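Local coordinates for protein 3-oxo-glucose-6-phosphate:glutamate aminotransferase (Bacillus subtilis subsp. subtilis, PDB 4K2M) that catalyses the reversible, pyridoxal phosphate-dependent transfer of an amino group from glutamate to 3-oxo-glucose 6-phosphate, giving kanosamine 6-phosphate for antibiotic biosynthesis, at residues A[225-230]-A[349-354]; A[201-206]-A[345-350]; A[317-322]-A[415-420]. All coordinates share one frame; numbering follows the deposited sequence.

Interaction 1: A[225-230]-A[349-354]. With O1G (3-deoxy-3-[(E)-({3-hydroxy-2-methyl-5-[(phosphonooxy)methyl]pyridin-4-yl}methylidene)amino]-6-O-phosphono-alpha-D-gluco pyranose), chain C; EDO (1,2-ethanediol), chain D.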
loop_
_atom_site.group_PDB
_atom_site.type_symbol
_atom_site.label_atom_id
_atom_site.label_comp_id
_atom_site.label_asym_id
_atom_site.label_seq_id
_atom_site.Cartn_x
_atom_site.Cartn_y
_atom_site.Cartn_z
ATOM N N ALA A 225 -10.336 12.164 9.055
ATOM C CA ALA A 225 -10.375 11.738 10.444
ATOM C C ALA A 225 -9.245 10.745 10.659
ATOM O O ALA A 225 -9.337 9.847 11.509
ATOM C CB ALA A 225 -11.721 11.095 10.759
ATOM N N CYS A 226 -8.173 10.889 9.879
ATOM C CA CYS A 226 -7.078 9.928 9.988
ATOM C C CYS A 226 -6.464 9.839 11.390
ATOM O O CYS A 226 -5.944 8.779 11.780
ATOM C CB CYS A 226 -6.020 10.175 8.910
ATOM S SG CYS A 226 -6.645 9.759 7.255
ATOM N N GLN A 227 -6.577 10.920 12.170
ATOM C CA GLN A 227 -6.077 10.913 13.554
ATOM C C GLN A 227 -7.203 10.830 14.588
ATOM O O GLN A 227 -6.959 10.988 15.777
ATOM C CB GLN A 227 -5.269 12.186 13.829
ATOM C CG GLN A 227 -3.939 12.234 13.077
ATOM C CD GLN A 227 -3.161 13.516 13.348
ATOM O OE1 GLN A 227 -3.532 14.308 14.215
ATOM N NE2 GLN A 227 -2.082 13.725 12.599
ATOM N N GLY A 228 -8.429 10.597 14.132
ATOM C CA GLY A 228 -9.591 10.759 14.996
ATOM C C GLY A 228 -10.442 9.528 15.296
ATOM O O GLY A 228 -11.579 9.678 15.770
ATOM N N ILE A 229 -9.936 8.325 15.052
ATOM C CA ILE A 229 -10.752 7.142 15.363
ATOM C C ILE A 229 -11.151 7.111 16.842
ATOM O O ILE A 229 -10.313 7.324 17.726
ATOM C CB ILE A 229 -10.100 5.816 14.936
ATOM C CG1 ILE A 229 -11.148 4.695 14.973
ATOM C CG2 ILE A 229 -8.881 5.477 15.811
ATOM C CD1 ILE A 229 -10.728 3.404 14.295
ATOM N N GLY A 230 -12.442 6.868 17.092
ATOM C CA GLY A 230 -12.992 6.822 18.447
ATOM C C GLY A 230 -13.852 8.049 18.753
ATOM O O GLY A 230 -14.588 8.080 19.741
ATOM N N VAL A 349 -9.821 12.603 20.907
ATOM C CA VAL A 349 -9.304 11.271 21.213
ATOM C C VAL A 349 -7.805 11.268 21.514
ATOM O O VAL A 349 -7.209 10.216 21.699
ATOM C CB VAL A 349 -9.649 10.213 20.140
ATOM C CG1 VAL A 349 -11.148 9.982 20.078
ATOM C CG2 VAL A 349 -9.101 10.626 18.745
ATOM N N TRP A 350 -7.208 12.454 21.557
ATOM C CA TRP A 350 -5.872 12.618 22.118
ATOM C C TRP A 350 -4.837 11.806 21.372
ATOM O O TRP A 350 -4.039 11.079 21.962
ATOM C CB TRP A 350 -5.878 12.276 23.618
ATOM C CG TRP A 350 -6.925 13.077 24.346
ATOM C CD1 TRP A 350 -8.102 12.608 24.872
ATOM C CD2 TRP A 350 -6.904 14.488 24.587
ATOM N NE1 TRP A 350 -8.819 13.659 25.425
ATOM C CE2 TRP A 350 -8.100 14.819 25.262
ATOM C CE3 TRP A 350 -5.988 15.510 24.294
ATOM C CZ2 TRP A 350 -8.400 16.125 25.663
ATOM C CZ3 TRP A 350 -6.291 16.813 24.684
ATOM C CH2 TRP A 350 -7.487 17.107 25.364
ATOM N N HIS A 351 -4.839 11.944 20.048
ATOM C CA HIS A 351 -3.777 11.338 19.262
ATOM C C HIS A 351 -2.440 12.042 19.539
ATOM O O HIS A 351 -1.394 11.399 19.669
ATOM C CB HIS A 351 -4.095 11.426 17.771
ATOM C CG HIS A 351 -2.989 10.907 16.912
ATOM N ND1 HIS A 351 -2.586 9.590 16.939
ATOM C CD2 HIS A 351 -2.176 11.533 16.028
ATOM C CE1 HIS A 351 -1.581 9.421 16.096
ATOM N NE2 HIS A 351 -1.312 10.584 15.532
ATOM N N LEU A 352 -2.488 13.373 19.599
ATOM C CA LEU A 352 -1.351 14.202 19.985
ATOM C C LEU A 352 -1.834 15.156 21.061
ATOM O O LEU A 352 -3.029 15.445 21.131
ATOM C CB LEU A 352 -0.791 14.960 18.767
ATOM C CG LEU A 352 -0.041 14.047 17.776
ATOM C CD1 LEU A 352 -0.128 14.540 16.309
ATOM C CD2 LEU A 352 1.422 13.863 18.189
ATOM N N PHE A 353 -0.916 15.641 21.899
ATOM C CA PHE A 353 -1.285 16.500 23.027
ATOM C C PHE A 353 -0.584 17.840 22.885
ATOM O O PHE A 353 0.607 17.960 23.205
ATOM C CB PHE A 353 -0.890 15.872 24.376
ATOM C CG PHE A 353 -1.376 16.672 25.550
ATOM C CD1 PHE A 353 -2.655 16.458 26.057
ATOM C CD2 PHE A 353 -0.583 17.683 26.111
ATOM C CE1 PHE A 353 -3.145 17.226 27.115
ATOM C CE2 PHE A 353 -1.062 18.449 27.182
ATOM C CZ PHE A 353 -2.354 18.221 27.674
ATOM N N PRO A 354 -1.308 18.847 22.391
ATOM C CA PRO A 354 -0.674 20.148 22.144
ATOM C C PRO A 354 -0.880 21.137 23.271
ATOM O O PRO A 354 -2.011 21.329 23.756
ATOM C CB PRO A 354 -1.397 20.654 20.893
ATOM C CG PRO A 354 -2.779 20.064 21.005
ATOM C CD PRO A 354 -2.635 18.735 21.756
HETATM P P O1G C . -1.578 7.647 5.951
HETATM C C3A O1G C . -2.592 12.434 9.083
HETATM O O3 O1G C . -1.955 12.616 10.265
HETATM C C1 O1G C . 3.417 11.144 10.744
HETATM N "N1'" O1G C . -4.284 12.983 7.525
HETATM C C2 O1G C . 1.984 11.586 10.436
HETATM O O2 O1G C . 1.523 12.162 11.705
HETATM C C9A O1G C . -3.690 13.213 8.707
HETATM C C2A O1G C . -4.260 14.313 9.587
HETATM C C3 O1G C . 1.070 10.439 9.972
HETATM N "N3'" O1G C . -0.144 11.113 9.479
HETATM O O1 O1G C . 3.486 10.355 11.942
HETATM C C4 O1G C . 1.746 9.549 8.910
HETATM O O4 O1G C . 0.956 8.347 8.996
HETATM C C4A O1G C . -2.118 11.438 8.248
HETATM C C4B O1G C . -0.943 10.618 8.610
HETATM C C5 O1G C . 3.136 9.171 9.420
HETATM O O5 O1G C . 3.931 10.334 9.679
HETATM C C5A O1G C . -2.750 11.224 7.026
HETATM C C5T O1G C . -2.363 10.175 5.970
HETATM C C6 O1G C . 3.988 8.470 8.399
HETATM C C6A O1G C . -3.832 12.022 6.689
HETATM O OP1 O1G C . -1.581 7.844 4.450
HETATM O OP2 O1G C . -2.299 6.412 6.380
HETATM O OP3 O1G C . -0.168 7.844 6.554
HETATM O OP4 O1G C . -2.523 8.853 6.534
HETATM O O6 O1G C . 5.140 7.895 8.887
HETATM P "P'" O1G C . 5.715 6.537 8.247
HETATM O OP6 O1G C . 4.651 5.489 8.492
HETATM O OP7 O1G C . 6.008 6.777 6.783
HETATM O OP8 O1G C . 6.983 6.310 9.075
HETATM C C1 EDO D . -3.672 24.395 23.624
HETATM O O1 EDO D . -3.950 23.151 22.982
HETATM C C2 EDO D . -4.582 25.463 23.011
HETATM O O2 EDO D . -5.943 25.097 23.248
#
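The side chains of Gln227 and His351 run in directions that cross at about a right angle, while their amide and ring planes are 41° apart: the glutamine chain, extended beyond CG, passes the imidazole so that CD of Gln227 sits 3.5 Å from CD2 of His351. The histidine gets there with CG anti to its backbone N (chi1 176°), while ND1 of the ring is tied to Asn250. Both ends of the Gln227 amide are engaged. NE2 donates a 2.6 Å hydrogen bond to the phenolic O3 of the O1G adduct, and OE1 accepts from the backbone N of Tyr201, which fixes which way round the amide lies. This is the cofactor end of an aspartate aminotransferase fold: residues 225-230 follow strand 220-224 of the large sheet, and a type I turn from Ala225 to Gly228 sets Cys226 and Gln227 beside the pyridine ring, with CB of Cys226 3.6 Å from N1' of O1G. Farther along, Val349 points its two methyls at backbone rather than at side chains. CG2 of Val349 rests 3.7 Å from O of Gln227. Glycine suits the backbone at Gly230 (phi 107°), and CG1 of Val349 packs close against it, 3.6 Å from C of Gly230. CD1 of Leu352 closes in loosely on OE1 of Gln227, 4.0 Å away.

Interaction 2: A[201-206]-A[345-350]. With EDO (1,2-ethanediol), chain G.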
loop_
_atom_site.group_PDB
_atom_site.type_symbol
_atom_site.label_atom_id
_atom_site.label_comp_id
_atom_site.label_asym_id
_atom_site.label_seq_id
_atom_site.Cartn_x
_atom_site.Cartn_y
_atom_site.Cartn_z
ATOM N N TYR A 201 -4.918 16.317 15.488
ATOM C CA TYR A 201 -4.435 15.857 16.790
ATOM C C TYR A 201 -5.478 14.999 17.504
ATOM O O TYR A 201 -5.263 14.591 18.647
ATOM C CB TYR A 201 -4.007 17.032 17.684
ATOM C CG TYR A 201 -3.088 18.030 17.004
ATOM C CD1 TYR A 201 -2.134 17.622 16.083
ATOM C CD2 TYR A 201 -3.172 19.374 17.306
ATOM C CE1 TYR A 201 -1.290 18.545 15.461
ATOM C CE2 TYR A 201 -2.342 20.298 16.693
ATOM C CZ TYR A 201 -1.400 19.873 15.784
ATOM O OH TYR A 201 -0.591 20.820 15.194
ATOM N N GLY A 202 -6.595 14.716 16.830
ATOM C CA GLY A 202 -7.672 13.929 17.429
ATOM C C GLY A 202 -8.843 14.770 17.922
ATOM O O GLY A 202 -9.812 14.246 18.475
ATOM N N LYS A 203 -8.771 16.077 17.697
ATOM C CA LYS A 203 -9.855 16.993 18.090
ATOM C C LYS A 203 -10.893 17.063 16.970
ATOM O O LYS A 203 -10.548 17.249 15.809
ATOM C CB LYS A 203 -9.276 18.394 18.319
ATOM C CG LYS A 203 -10.283 19.480 18.646
ATOM C CD LYS A 203 -10.857 19.324 20.036
ATOM C CE LYS A 203 -11.690 20.556 20.400
ATOM N NZ LYS A 203 -12.284 20.399 21.757
ATOM N N HIS A 204 -12.167 16.933 17.325
ATOM C CA HIS A 204 -13.253 16.966 16.344
ATOM C C HIS A 204 -13.489 18.401 15.864
ATOM O O HIS A 204 -13.667 19.323 16.678
ATOM C CB HIS A 204 -14.529 16.421 17.002
ATOM C CG HIS A 204 -15.432 15.670 16.073
ATOM N ND1 HIS A 204 -16.352 14.746 16.519
ATOM C CD2 HIS A 204 -15.549 15.702 14.726
ATOM C CE1 HIS A 204 -17.007 14.247 15.484
ATOM N NE2 HIS A 204 -16.538 14.811 14.384
ATOM N N SER A 205 -13.484 18.597 14.542
ATOM C CA SER A 205 -13.826 19.887 13.954
ATOM C C SER A 205 -15.287 20.207 14.247
ATOM O O SER A 205 -16.051 19.318 14.624
ATOM C CB SER A 205 -13.651 19.838 12.444
ATOM O OG SER A 205 -12.307 19.627 12.087
ATOM N N ASP A 206 -15.686 21.465 14.045
ATOM C CA ASP A 206 -17.077 21.869 14.277
ATOM C C ASP A 206 -17.940 21.439 13.101
ATOM O O ASP A 206 -18.320 22.256 12.255
ATOM C CB ASP A 206 -17.169 23.380 14.471
ATOM C CG ASP A 206 -18.564 23.840 14.918
ATOM O OD1 ASP A 206 -19.539 23.039 14.895
ATOM O OD2 ASP A 206 -18.682 25.028 15.278
ATOM N N SER A 345 -12.171 18.050 26.678
ATOM C CA SER A 345 -13.479 17.985 26.044
ATOM C C SER A 345 -13.827 16.567 25.598
ATOM O O SER A 345 -12.947 15.714 25.422
ATOM C CB SER A 345 -13.524 18.919 24.849
ATOM O OG SER A 345 -12.732 18.384 23.806
ATOM N N GLU A 346 -15.119 16.335 25.393
ATOM C CA GLU A 346 -15.605 15.014 25.026
ATOM C C GLU A 346 -15.361 14.700 23.562
ATOM O O GLU A 346 -15.543 13.561 23.139
ATOM C CB GLU A 346 -17.104 14.922 25.310
ATOM C CG GLU A 346 -17.426 15.052 26.784
ATOM C CD GLU A 346 -18.917 15.131 27.051
ATOM O OE1 GLU A 346 -19.361 14.579 28.083
ATOM O OE2 GLU A 346 -19.634 15.747 26.231
ATOM N N ASP A 347 -14.964 15.709 22.792
ATOM C CA ASP A 347 -14.803 15.542 21.350
ATOM C C ASP A 347 -13.330 15.518 20.953
ATOM O O ASP A 347 -12.921 16.196 20.013
ATOM C CB ASP A 347 -15.554 16.643 20.576
ATOM C CG ASP A 347 -15.054 18.042 20.902
ATOM O OD1 ASP A 347 -14.344 18.199 21.921
ATOM O OD2 ASP A 347 -15.376 18.990 20.139
ATOM N N HIS A 348 -12.542 14.720 21.666
ATOM C CA HIS A 348 -11.100 14.630 21.419
ATOM C C HIS A 348 -10.689 13.192 21.732
ATOM O O HIS A 348 -11.166 12.613 22.712
ATOM C CB HIS A 348 -10.363 15.583 22.383
ATOM C CG HIS A 348 -9.045 16.098 21.874
ATOM N ND1 HIS A 348 -8.076 15.285 21.326
ATOM C CD2 HIS A 348 -8.534 17.355 21.871
ATOM C CE1 HIS A 348 -7.030 16.025 20.985
ATOM N NE2 HIS A 348 -7.281 17.278 21.310
ATOM N N VAL A 349 -9.821 12.603 20.907
ATOM C CA VAL A 349 -9.304 11.271 21.213
ATOM C C VAL A 349 -7.805 11.268 21.514
ATOM O O VAL A 349 -7.209 10.216 21.699
ATOM C CB VAL A 349 -9.649 10.213 20.140
ATOM C CG1 VAL A 349 -11.148 9.982 20.078
ATOM C CG2 VAL A 349 -9.101 10.626 18.745
ATOM N N TRP A 350 -7.208 12.454 21.557
ATOM C CA TRP A 350 -5.872 12.618 22.118
ATOM C C TRP A 350 -4.837 11.806 21.372
ATOM O O TRP A 350 -4.039 11.079 21.962
ATOM C CB TRP A 350 -5.878 12.276 23.618
ATOM C CG TRP A 350 -6.925 13.077 24.346
ATOM C CD1 TRP A 350 -8.102 12.608 24.872
ATOM C CD2 TRP A 350 -6.904 14.488 24.587
ATOM N NE1 TRP A 350 -8.819 13.659 25.425
ATOM C CE2 TRP A 350 -8.100 14.819 25.262
ATOM C CE3 TRP A 350 -5.988 15.510 24.294
ATOM C CZ2 TRP A 350 -8.400 16.125 25.663
ATOM C CZ3 TRP A 350 -6.291 16.813 24.684
ATOM C CH2 TRP A 350 -7.487 17.107 25.364
HETATM C C1 EDO G . 0.903 23.691 14.046
HETATM O O1 EDO G . 0.953 24.029 12.664
HETATM C C2 EDO G . -0.477 23.993 14.613
HETATM O O2 EDO G . -1.413 23.057 14.072
HETATM O O HOH W 1 -16.401 19.524 17.801
#
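Lys203 starts with CG anti to its backbone N (chi1 176°), bends at chi2 (71°) and then runs straight, a course that carries its ammonium across His348 toward Asp347. CG of Asp347 and OG of Ser345 are each wedged between their own backbone N and C, which turns OD1 and OG toward the same point. There NZ of Lys203 forms a salt bridge of 3.0 Å with OD1 of Asp347, met from above the carboxylate plane, while OG of Ser345 donates to that same OD1 at only 2.5 Å, nearly along the C-O axis. Two donors on one oxygen would probably favour the ionised carboxylate. A water links the other oxygen, OD2 of Asp347, to O of His204. On its way the lysine lays CB over the face of the His348 ring in a CH-pi contact, 3.9 Å from the centroid. Trp350 stacks on the opposite face, and its backbone N donates to ND1 of His348 close to the ring plane, so the imidazole is fixed in rotation. The backbones themselves pair through a single beta bridge between Lys203 and His348. N of His204 gives a straight bond to O of Asp347 (2.9 Å, 168°), whereas N of Val349 reaches O of Gly202 from above the carbonyl plane. Gly202 adopts a positive phi, with CG2 of Val349 close against its CA. In this aminotransferase fold the bridged loop also carries Tyr201, whose backbone N holds OE1 of the cofactor-binding Gln227. The bridge joins the loop leading from strand 192-195 to helix 207-217 with the one between helix 331-335 and strand 353-356, and helix 312-329 packs against Trp350.

Interaction 3: A[317-322]-A[415-420]. With ACT (acetate ion), chain F.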
loop_
_atom_site.group_PDB
_atom_site.type_symbol
_atom_site.label_atom_id
_atom_site.label_comp_id
_atom_site.label_asym_id
_atom_site.label_seq_id
_atom_site.Cartn_x
_atom_site.Cartn_y
_atom_site.Cartn_z
ATOM N N PHE A 317 -8.910 5.014 26.073
ATOM C CA PHE A 317 -9.136 5.424 27.451
ATOM C C PHE A 317 -7.814 5.839 28.120
ATOM O O PHE A 317 -7.744 6.864 28.826
ATOM C CB PHE A 317 -9.813 4.324 28.275
ATOM C CG PHE A 317 -10.063 4.738 29.691
ATOM C CD1 PHE A 317 -11.180 5.496 30.013
ATOM C CD2 PHE A 317 -9.147 4.413 30.685
ATOM C CE1 PHE A 317 -11.402 5.905 31.318
ATOM C CE2 PHE A 317 -9.353 4.813 31.989
ATOM C CZ PHE A 317 -10.479 5.555 32.314
ATOM N N LYS A 318 -6.758 5.071 27.893
ATOM C CA LYS A 318 -5.473 5.407 28.506
ATOM C C LYS A 318 -4.974 6.760 28.011
ATOM O O LYS A 318 -4.424 7.541 28.788
ATOM C CB LYS A 318 -4.447 4.303 28.256
ATOM C CG LYS A 318 -4.705 3.034 29.110
ATOM C CD LYS A 318 -3.623 1.991 28.875
ATOM C CE LYS A 318 -2.364 2.316 29.677
ATOM N NZ LYS A 318 -1.288 1.300 29.401
ATOM N N ARG A 319 -5.159 7.032 26.724
ATOM C CA ARG A 319 -4.822 8.352 26.185
ATOM C C ARG A 319 -5.580 9.461 26.882
ATOM O O ARG A 319 -4.997 10.503 27.211
ATOM C CB ARG A 319 -5.096 8.409 24.677
ATOM C CG ARG A 319 -4.139 7.570 23.854
ATOM C CD ARG A 319 -4.560 7.656 22.377
ATOM N NE ARG A 319 -3.646 6.911 21.510
ATOM C CZ ARG A 319 -2.564 7.433 20.938
ATOM N NH1 ARG A 319 -2.265 8.711 21.128
ATOM N NH2 ARG A 319 -1.765 6.668 20.194
ATOM N N LEU A 320 -6.874 9.245 27.116
ATOM C CA LEU A 320 -7.685 10.250 27.793
ATOM C C LEU A 320 -7.165 10.474 29.223
ATOM O O LEU A 320 -7.085 11.619 29.695
ATOM C CB LEU A 320 -9.156 9.820 27.830
ATOM C CG LEU A 320 -10.050 10.591 28.805
ATOM C CD1 LEU A 320 -10.196 12.047 28.388
ATOM C CD2 LEU A 320 -11.422 9.917 28.949
ATOM N N PHE A 321 -6.827 9.384 29.909
ATOM C CA PHE A 321 -6.331 9.498 31.279
ATOM C C PHE A 321 -5.066 10.333 31.291
ATOM O O PHE A 321 -4.900 11.222 32.132
ATOM C CB PHE A 321 -6.049 8.128 31.905
ATOM C CG PHE A 321 -5.613 8.211 33.345
ATOM C CD1 PHE A 321 -6.559 8.345 34.357
ATOM C CD2 PHE A 321 -4.267 8.179 33.685
ATOM C CE1 PHE A 321 -6.176 8.431 35.692
ATOM C CE2 PHE A 321 -3.872 8.264 35.019
ATOM C CZ PHE A 321 -4.835 8.398 36.022
ATOM N N LEU A 322 -4.170 10.050 30.352
ATOM C CA LEU A 322 -2.941 10.823 30.228
ATOM C C LEU A 322 -3.220 12.300 29.960
ATOM O O LEU A 322 -2.587 13.167 30.563
ATOM C CB LEU A 322 -2.059 10.259 29.112
ATOM C CG LEU A 322 -1.404 8.929 29.481
ATOM C CD1 LEU A 322 -0.786 8.313 28.225
ATOM C CD2 LEU A 322 -0.332 9.087 30.586
ATOM N N LEU A 415 3.536 17.259 23.704
ATOM C CA LEU A 415 4.129 16.519 24.808
ATOM C C LEU A 415 3.917 15.030 24.567
ATOM O O LEU A 415 2.915 14.655 23.958
ATOM C CB LEU A 415 3.442 16.919 26.110
ATOM C CG LEU A 415 3.430 18.412 26.411
ATOM C CD1 LEU A 415 2.872 18.581 27.821
ATOM C CD2 LEU A 415 4.835 18.993 26.306
ATOM N N PRO A 416 4.832 14.176 25.055
ATOM C CA PRO A 416 4.671 12.732 24.830
ATOM C C PRO A 416 3.315 12.216 25.312
ATOM O O PRO A 416 2.889 12.555 26.425
ATOM C CB PRO A 416 5.789 12.120 25.686
ATOM C CG PRO A 416 6.854 13.181 25.689
ATOM C CD PRO A 416 6.100 14.488 25.751
ATOM N N LEU A 417 2.631 11.431 24.475
ATOM C CA LEU A 417 1.346 10.837 24.865
ATOM C C LEU A 417 1.042 9.652 23.940
ATOM O O LEU A 417 0.831 9.815 22.741
ATOM C CB LEU A 417 0.213 11.875 24.853
ATOM C CG LEU A 417 -1.063 11.468 25.630
ATOM C CD1 LEU A 417 -1.932 12.679 25.996
ATOM C CD2 LEU A 417 -1.916 10.453 24.857
ATOM N N TYR A 418 1.032 8.453 24.505
ATOM C CA TYR A 418 0.646 7.279 23.735
ATOM C C TYR A 418 0.254 6.247 24.778
ATOM O O TYR A 418 0.602 6.406 25.956
ATOM C CB TYR A 418 1.790 6.817 22.808
ATOM C CG TYR A 418 3.096 6.552 23.541
ATOM C CD1 TYR A 418 3.434 5.273 23.967
ATOM C CD2 TYR A 418 3.988 7.590 23.792
ATOM C CE1 TYR A 418 4.627 5.026 24.649
ATOM C CE2 TYR A 418 5.183 7.354 24.471
ATOM C CZ TYR A 418 5.484 6.076 24.898
ATOM O OH TYR A 418 6.668 5.850 25.566
ATOM N N PRO A 419 -0.505 5.213 24.387
ATOM C CA PRO A 419 -1.099 4.382 25.457
ATOM C C PRO A 419 -0.106 3.674 26.382
ATOM O O PRO A 419 -0.422 3.514 27.570
ATOM C CB PRO A 419 -1.933 3.351 24.689
ATOM C CG PRO A 419 -2.232 3.997 23.397
ATOM C CD PRO A 419 -1.031 4.857 23.055
ATOM N N SER A 420 1.052 3.261 25.876
ATOM C CA SER A 420 2.040 2.578 26.723
ATOM C C SER A 420 3.018 3.511 27.441
ATOM O O SER A 420 3.990 3.052 28.058
ATOM C CB SER A 420 2.813 1.520 25.931
ATOM O OG SER A 420 1.979 0.418 25.625
HETATM C C ACT F . 0.606 8.594 19.010
HETATM O O ACT F . -0.122 8.896 19.941
HETATM O OXT ACT F . 0.710 7.416 18.688
HETATM C CH3 ACT F . 1.380 9.673 18.294
HETATM O O HOH W 2 -0.577 0.001 26.935
#
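Apolar contact comes first, and it centres on Leu417, whose CG is anti to its backbone N (chi1 -163°). Leu322 and Leu417 run antiparallel alongside one another, CB of Leu322 lying 3.8 Å from CG of Leu417. CD2 of Leu417 fits against CB and CG of Arg319, so one leucine spans two residues of a single helix face. The ring atoms CD and CG of Pro419 rest against the guanidinium of Arg319 and its NE, with CD over one face, 3.5 Å from NH2 of Arg319. CA of Tyr418 lies over the same face, 4.0 Å above the plane. Apart from these, a methyl packs on a backbone carbonyl: CD1 of Leu322 touches O of Tyr418 at 3.3 Å.

The charged interactions lie in the guanidinium plane. Arg319 is extended from CG to NE, and its end meets an acetate, probably from the crystallisation liquor, edge-on. NH1 of Arg319 donates to acetate O at 2.5 Å, very short, and NH2 of Arg319 reaches both carboxylate oxygens, the bond to OXT being the straighter at 166°. NH1 also holds the backbone O of Trp350.

Polar contact with the backbone falls to Lys318, bent at chi3 (80°), whose NZ makes a weak hydrogen bond to O of Pro419; its stronger partner is O of Leu57. A water accepts from the same NZ and is hydrogen-bonded to OG of Ser420.

Residues 317-322 belong to the middle of helix 312-329 of the aminotransferase fold, and residues 415-420 link strand 412-415 to helix 423-441. Helix 423-441 packs on Leu322 and Tyr418, while helices 13-24 and 53-57 of the additional N-terminal domain cover Phe317 and Phe321.

Interactions 1 and 2 share Val349 and Trp350, and their centres lie 7 Å apart; the centre of interaction 3 is 11 Å from that of the first and 14 Å from that of the second. Interaction 3 joins them through Arg319, whose NH1 bonds O of Trp350. Along the chain the two loops following strands 192-195 and 220-224 of the large sheet come first, then helix 312-329, residues 345-354 and finally 415-420, so interaction 3 alternates with the other two. A pairing of Phe353 with Leu415 also connects interactions 1 and 3. Together the contacts join the cofactor-binding side of the large sheet to helix 312-329 and the small antiparallel sheet of strands 353-356 and 412-415.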